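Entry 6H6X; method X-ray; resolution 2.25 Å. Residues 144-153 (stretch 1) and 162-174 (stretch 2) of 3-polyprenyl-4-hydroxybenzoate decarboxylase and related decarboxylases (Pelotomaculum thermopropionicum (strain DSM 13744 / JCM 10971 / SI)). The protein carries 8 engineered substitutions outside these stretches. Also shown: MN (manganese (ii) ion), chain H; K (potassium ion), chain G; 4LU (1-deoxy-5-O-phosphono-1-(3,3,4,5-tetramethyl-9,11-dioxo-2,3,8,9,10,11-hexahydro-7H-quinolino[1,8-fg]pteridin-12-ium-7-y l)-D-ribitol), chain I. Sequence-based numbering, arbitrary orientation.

Stretch 1 144-153: GVRNVSIHRL
Stretch 2 (162-174) GILILPRHLWHFF

Stretch 1 is extended from Arg146 to Leu153. Gly144 opens it at phi/psi 74/-2, a positive phi that favours glycine; Val145 follows at -69/148. Stretch 2 begins in a strand at Gly162 and Ile163, continues as loop, and enters a helix at His169, with Arg168 as N-cap (phi/psi -135/-146). Helical phi/psi values lie near -60/-45. The axes of the strand containing Val148 and the helix approach to 9.2 Å, their directions 125° apart. Leu153 pairs with Ile163 as an antiparallel, non-hydrogen-bonded bridge, CA to CA 4.8 Å. Asn147 CA lies 7.1 Å from His169 CA.

Together they bury 597 Å². Asn147, Ser149, His151, Leu153, Ile163, Leu170 and Phe173 are buried. His151 (chi1 m, chi2 -94°) has the largest area covered by the other stretch, 81 Å². Its ND1 donates to Leu164 O at 3.0 Å, and its NE2 shares a hydrogen bond with Ser149 OG at 2.7 Å. Leu170 (t, p) lays CD2 over the ring face, 3.8 Å from the centroid of His151. Leu164 (t, p) places CD2 over the guanidinium of Arg152, 3.5 Å from NH1. Leu153 (m, t) and Ile163 (t, t) lie on the same face of the sheet, Leu153 CD2 3.8 Å from Ile163 CG1. Phe173 (m, chi2 7°) packs beside Val145 and Asn147; its CZ is 4.0 Å from Val145 CG2.

Manganese joins Asn147 (t) to His169 (m): OD1 of Asn147 binds at 1.9 Å, ND1 of His169 at 2.4 Å. The 4LU phosphate completes the link: O2P binds manganese at 2.2 Å and accepts from Asn147 ND2 at 2.8 Å, while O3P accepts from His169 N at 3.0 Å. The 4LU ring system bridges too: Arg152 N donates to O4 and Leu166 N to O2, both at 2.9 Å.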

# COMPACT_ATOMS: atom_id res chain seq x y z
N GLY B 144 15.02 37.89 -23.61
CA GLY B 144 15.38 36.85 -24.58
C GLY B 144 15.67 35.44 -24.06
O GLY B 144 15.96 34.56 -24.84
N VAL B 145 15.62 35.21 -22.75
CA VAL B 145 15.87 33.87 -22.22
C VAL B 145 14.76 32.85 -22.58
O VAL B 145 13.58 33.21 -22.72
CB VAL B 145 16.09 33.88 -20.69
CG1 VAL B 145 17.32 34.72 -20.33
CG2 VAL B 145 14.83 34.32 -19.93
N ARG B 146 15.17 31.60 -22.74
CA ARG B 146 14.29 30.51 -23.12
C ARG B 146 13.77 29.74 -21.89
O ARG B 146 14.54 29.45 -20.98
CB ARG B 146 15.03 29.56 -24.03
CG ARG B 146 14.13 28.55 -24.71
CD ARG B 146 14.81 28.05 -25.98
NE ARG B 146 16.11 27.46 -25.66
CZ ARG B 146 17.08 27.20 -26.55
NH1 ARG B 146 16.93 27.45 -27.83
NH2 ARG B 146 18.19 26.64 -26.14
N ASN B 147 12.48 29.40 -21.92
CA ASN B 147 11.86 28.55 -20.92
C ASN B 147 11.05 27.41 -21.57
O ASN B 147 10.48 27.59 -22.63
CB ASN B 147 10.92 29.40 -20.05
CG ASN B 147 10.51 28.70 -18.75
OD1 ASN B 147 11.28 28.69 -17.78
ND2 ASN B 147 9.26 28.15 -18.71
N VAL B 148 10.98 26.27 -20.89
CA VAL B 148 10.17 25.15 -21.29
C VAL B 148 9.26 24.76 -20.10
O VAL B 148 9.72 24.68 -18.98
CB VAL B 148 11.06 23.97 -21.67
CG1 VAL B 148 10.24 22.81 -22.23
CG2 VAL B 148 12.18 24.43 -22.61
N SER B 149 7.99 24.51 -20.38
CA SER B 149 7.04 23.97 -19.41
C SER B 149 5.96 23.15 -20.14
O SER B 149 5.84 23.20 -21.37
CB SER B 149 6.37 25.14 -18.63
OG SER B 149 6.05 26.23 -19.49
N ILE B 150 5.16 22.41 -19.37
CA ILE B 150 4.09 21.61 -19.95
C ILE B 150 2.76 22.18 -19.47
O ILE B 150 2.54 22.30 -18.26
CB ILE B 150 4.21 20.12 -19.56
CG1 ILE B 150 5.46 19.53 -20.18
CG2 ILE B 150 2.95 19.33 -20.00
CD1 ILE B 150 5.64 18.05 -19.87
N HIS B 151 1.88 22.46 -20.41
CA HIS B 151 0.53 23.03 -20.16
C HIS B 151 -0.49 22.18 -20.88
O HIS B 151 -0.25 21.70 -22.00
CB HIS B 151 0.45 24.49 -20.65
CG HIS B 151 1.51 25.35 -20.03
ND1 HIS B 151 1.29 26.09 -18.90
CD2 HIS B 151 2.82 25.47 -20.31
CE1 HIS B 151 2.43 26.67 -18.53
NE2 HIS B 151 3.37 26.29 -19.36
N ARG B 152 -1.63 21.93 -20.22
CA ARG B 152 -2.75 21.34 -20.92
C ARG B 152 -3.27 22.33 -21.97
O ARG B 152 -3.29 23.54 -21.75
CB ARG B 152 -3.84 20.92 -19.95
CG ARG B 152 -4.67 22.05 -19.38
CD ARG B 152 -5.60 21.53 -18.30
NE ARG B 152 -6.58 22.55 -17.94
CZ ARG B 152 -7.09 22.78 -16.73
NH1 ARG B 152 -6.73 22.08 -15.65
NH2 ARG B 152 -7.98 23.76 -16.60
N LEU B 153 -3.60 21.80 -23.14
CA LEU B 153 -4.09 22.60 -24.24
C LEU B 153 -5.42 21.99 -24.70
O LEU B 153 -5.49 20.84 -25.11
CB LEU B 153 -3.07 22.57 -25.36
CG LEU B 153 -1.73 23.13 -24.94
CD1 LEU B 153 -0.61 22.50 -25.70
CD2 LEU B 153 -1.73 24.62 -25.14
N GLY B 162 -7.00 26.41 -26.17
CA GLY B 162 -7.07 27.09 -24.86
C GLY B 162 -5.97 26.54 -23.96
O GLY B 162 -5.66 25.36 -23.97
N ILE B 163 -5.40 27.39 -23.14
CA ILE B 163 -4.23 27.01 -22.38
C ILE B 163 -4.40 27.49 -20.94
O ILE B 163 -4.74 28.61 -20.70
CB ILE B 163 -2.94 27.56 -23.05
CG1 ILE B 163 -1.71 27.07 -22.28
CG2 ILE B 163 -2.95 29.07 -23.12
CD1 ILE B 163 -0.39 27.59 -22.83
N LEU B 164 -4.17 26.58 -20.01
CA LEU B 164 -4.03 26.91 -18.61
C LEU B 164 -2.58 27.31 -18.36
O LEU B 164 -1.69 26.50 -18.57
CB LEU B 164 -4.42 25.72 -17.74
CG LEU B 164 -4.02 25.86 -16.27
CD1 LEU B 164 -4.77 27.01 -15.62
CD2 LEU B 164 -4.24 24.57 -15.49
N ILE B 165 -2.35 28.55 -17.95
CA ILE B 165 -1.02 29.00 -17.55
C ILE B 165 -1.04 29.40 -16.06
O ILE B 165 -1.61 30.43 -15.70
CB ILE B 165 -0.52 30.19 -18.42
CG1 ILE B 165 -0.78 29.94 -19.91
CG2 ILE B 165 0.97 30.47 -18.20
CD1 ILE B 165 -0.29 31.09 -20.78
N LEU B 166 -0.41 28.62 -15.21
CA LEU B 166 -0.24 28.98 -13.80
C LEU B 166 0.78 30.13 -13.68
O LEU B 166 1.58 30.34 -14.59
CB LEU B 166 0.20 27.76 -12.98
CG LEU B 166 -0.79 26.58 -13.03
CD1 LEU B 166 -0.19 25.31 -12.39
CD2 LEU B 166 -2.13 26.94 -12.41
N PRO B 167 0.74 30.91 -12.57
CA PRO B 167 1.65 32.05 -12.40
C PRO B 167 3.12 31.64 -12.09
O PRO B 167 3.57 31.69 -10.94
CB PRO B 167 1.00 32.85 -11.26
CG PRO B 167 0.32 31.79 -10.45
CD PRO B 167 -0.25 30.84 -11.47
N ARG B 168 3.83 31.24 -13.15
CA ARG B 168 5.22 30.76 -13.10
C ARG B 168 5.95 31.47 -14.28
O ARG B 168 5.60 32.60 -14.62
CB ARG B 168 5.28 29.21 -13.21
CG ARG B 168 4.69 28.38 -12.05
CD ARG B 168 5.63 28.24 -10.84
NE ARG B 168 7.02 27.92 -11.20
CZ ARG B 168 8.13 28.43 -10.64
NH1 ARG B 168 8.08 29.33 -9.65
NH2 ARG B 168 9.33 28.04 -11.08
N HIS B 169 6.92 30.84 -14.95
CA HIS B 169 7.72 31.55 -15.94
C HIS B 169 7.00 31.94 -17.23
O HIS B 169 7.16 33.05 -17.70
CB HIS B 169 9.02 30.81 -16.23
CG HIS B 169 9.87 30.63 -15.02
ND1 HIS B 169 10.84 29.66 -14.91
CD2 HIS B 169 9.88 31.29 -13.83
CE1 HIS B 169 11.40 29.73 -13.72
NE2 HIS B 169 10.84 30.72 -13.04
N LEU B 170 6.23 31.04 -17.83
CA LEU B 170 5.53 31.38 -19.05
C LEU B 170 4.58 32.56 -18.83
O LEU B 170 4.44 33.42 -19.67
CB LEU B 170 4.76 30.17 -19.53
CG LEU B 170 4.01 30.42 -20.85
CD1 LEU B 170 4.99 30.82 -21.96
CD2 LEU B 170 3.21 29.19 -21.23
N TRP B 171 3.89 32.56 -17.69
CA TRP B 171 3.02 33.68 -17.31
C TRP B 171 3.78 35.03 -17.26
O TRP B 171 3.29 36.04 -17.78
CB TRP B 171 2.40 33.39 -15.95
CG TRP B 171 1.45 34.43 -15.48
CD1 TRP B 171 1.64 35.33 -14.47
CD2 TRP B 171 0.14 34.68 -16.01
NE1 TRP B 171 0.54 36.13 -14.34
CE2 TRP B 171 -0.40 35.76 -15.26
CE3 TRP B 171 -0.63 34.11 -17.04
CZ2 TRP B 171 -1.71 36.27 -15.49
CZ3 TRP B 171 -1.93 34.63 -17.28
CH2 TRP B 171 -2.45 35.70 -16.51
N HIS B 172 4.96 35.01 -16.66
CA HIS B 172 5.82 36.17 -16.63
C HIS B 172 6.11 36.64 -18.06
O HIS B 172 5.94 37.83 -18.35
CB HIS B 172 7.11 35.88 -15.88
CG HIS B 172 7.87 37.12 -15.51
ND1 HIS B 172 9.09 37.45 -16.08
CD2 HIS B 172 7.57 38.12 -14.65
CE1 HIS B 172 9.51 38.59 -15.57
NE2 HIS B 172 8.59 39.03 -14.72
N PHE B 173 6.48 35.72 -18.95
CA PHE B 173 6.74 36.08 -20.35
C PHE B 173 5.51 36.64 -21.03
O PHE B 173 5.62 37.59 -21.79
CB PHE B 173 7.17 34.89 -21.19
CG PHE B 173 8.52 34.32 -20.88
CD1 PHE B 173 9.28 34.75 -19.79
CD2 PHE B 173 9.00 33.30 -21.67
CE1 PHE B 173 10.50 34.17 -19.50
CE2 PHE B 173 10.24 32.73 -21.41
CZ PHE B 173 10.99 33.15 -20.32
N PHE B 174 4.38 35.98 -20.83
CA PHE B 174 3.15 36.34 -21.52
C PHE B 174 2.69 37.72 -21.02
O PHE B 174 2.27 38.54 -21.82
CB PHE B 174 2.09 35.29 -21.26
CG PHE B 174 0.76 35.59 -21.88
CD1 PHE B 174 0.67 35.86 -23.24
CD2 PHE B 174 -0.39 35.61 -21.12
CE1 PHE B 174 -0.56 36.14 -23.83
CE2 PHE B 174 -1.63 35.89 -21.70
CZ PHE B 174 -1.71 36.14 -23.06
MN MN H . 11.60 27.77 -16.14
K K G . 9.93 24.34 -16.16
C9 4LU I . 3.00 19.31 -15.92
C8 4LU I . 2.86 18.00 -16.47
C7 4LU I . 1.66 17.55 -17.04
C10 4LU I . 1.09 22.53 -15.62
C6 4LU I . 0.42 18.40 -16.85
N3 4LU I . -0.55 24.55 -16.62
C2 4LU I . 0.58 24.87 -15.92
C13 4LU I . -1.50 16.72 -17.80
C5 4LU I . -0.99 18.10 -17.43
C1 4LU I . -1.76 20.20 -16.42
O2 4LU I . 0.89 26.09 -15.73
N1 4LU I . 1.39 23.88 -15.44
C4 4LU I . -0.94 23.26 -16.85
O4 4LU I . -1.98 23.02 -17.51
C4A 4LU I . -0.08 22.15 -16.32
N5 4LU I . -0.38 20.76 -16.55
C3 4LU I . -2.02 19.15 -17.21
C12 4LU I . -0.75 18.56 -18.90
C5A 4LU I . 0.65 19.79 -16.44
C7M 4LU I . 1.56 16.13 -17.60
C8M 4LU I . 4.11 17.16 -16.44
C9A 4LU I . 1.94 20.23 -15.84
N10 4LU I . 1.95 21.51 -15.15
C1' 4LU I . 3.12 21.94 -14.38
C2' 4LU I . 4.24 22.69 -15.13
O2' 4LU I . 4.58 22.10 -16.39
C3' 4LU I . 5.48 22.66 -14.26
O3' 4LU I . 5.14 23.07 -12.93
C4' 4LU I . 6.62 23.49 -14.85
O4' 4LU I . 7.94 23.14 -14.33
C5' 4LU I . 6.49 24.99 -14.69
O5' 4LU I . 7.70 25.43 -15.34
P 4LU I . 8.34 26.91 -15.12
O2P 4LU I . 9.48 27.07 -16.15
O3P 4LU I . 7.19 27.92 -15.45
O1P 4LU I . 8.84 26.90 -13.68
O HOH W 1 5.58 27.89 -17.17
O HOH W 2 11.63 26.57 -14.07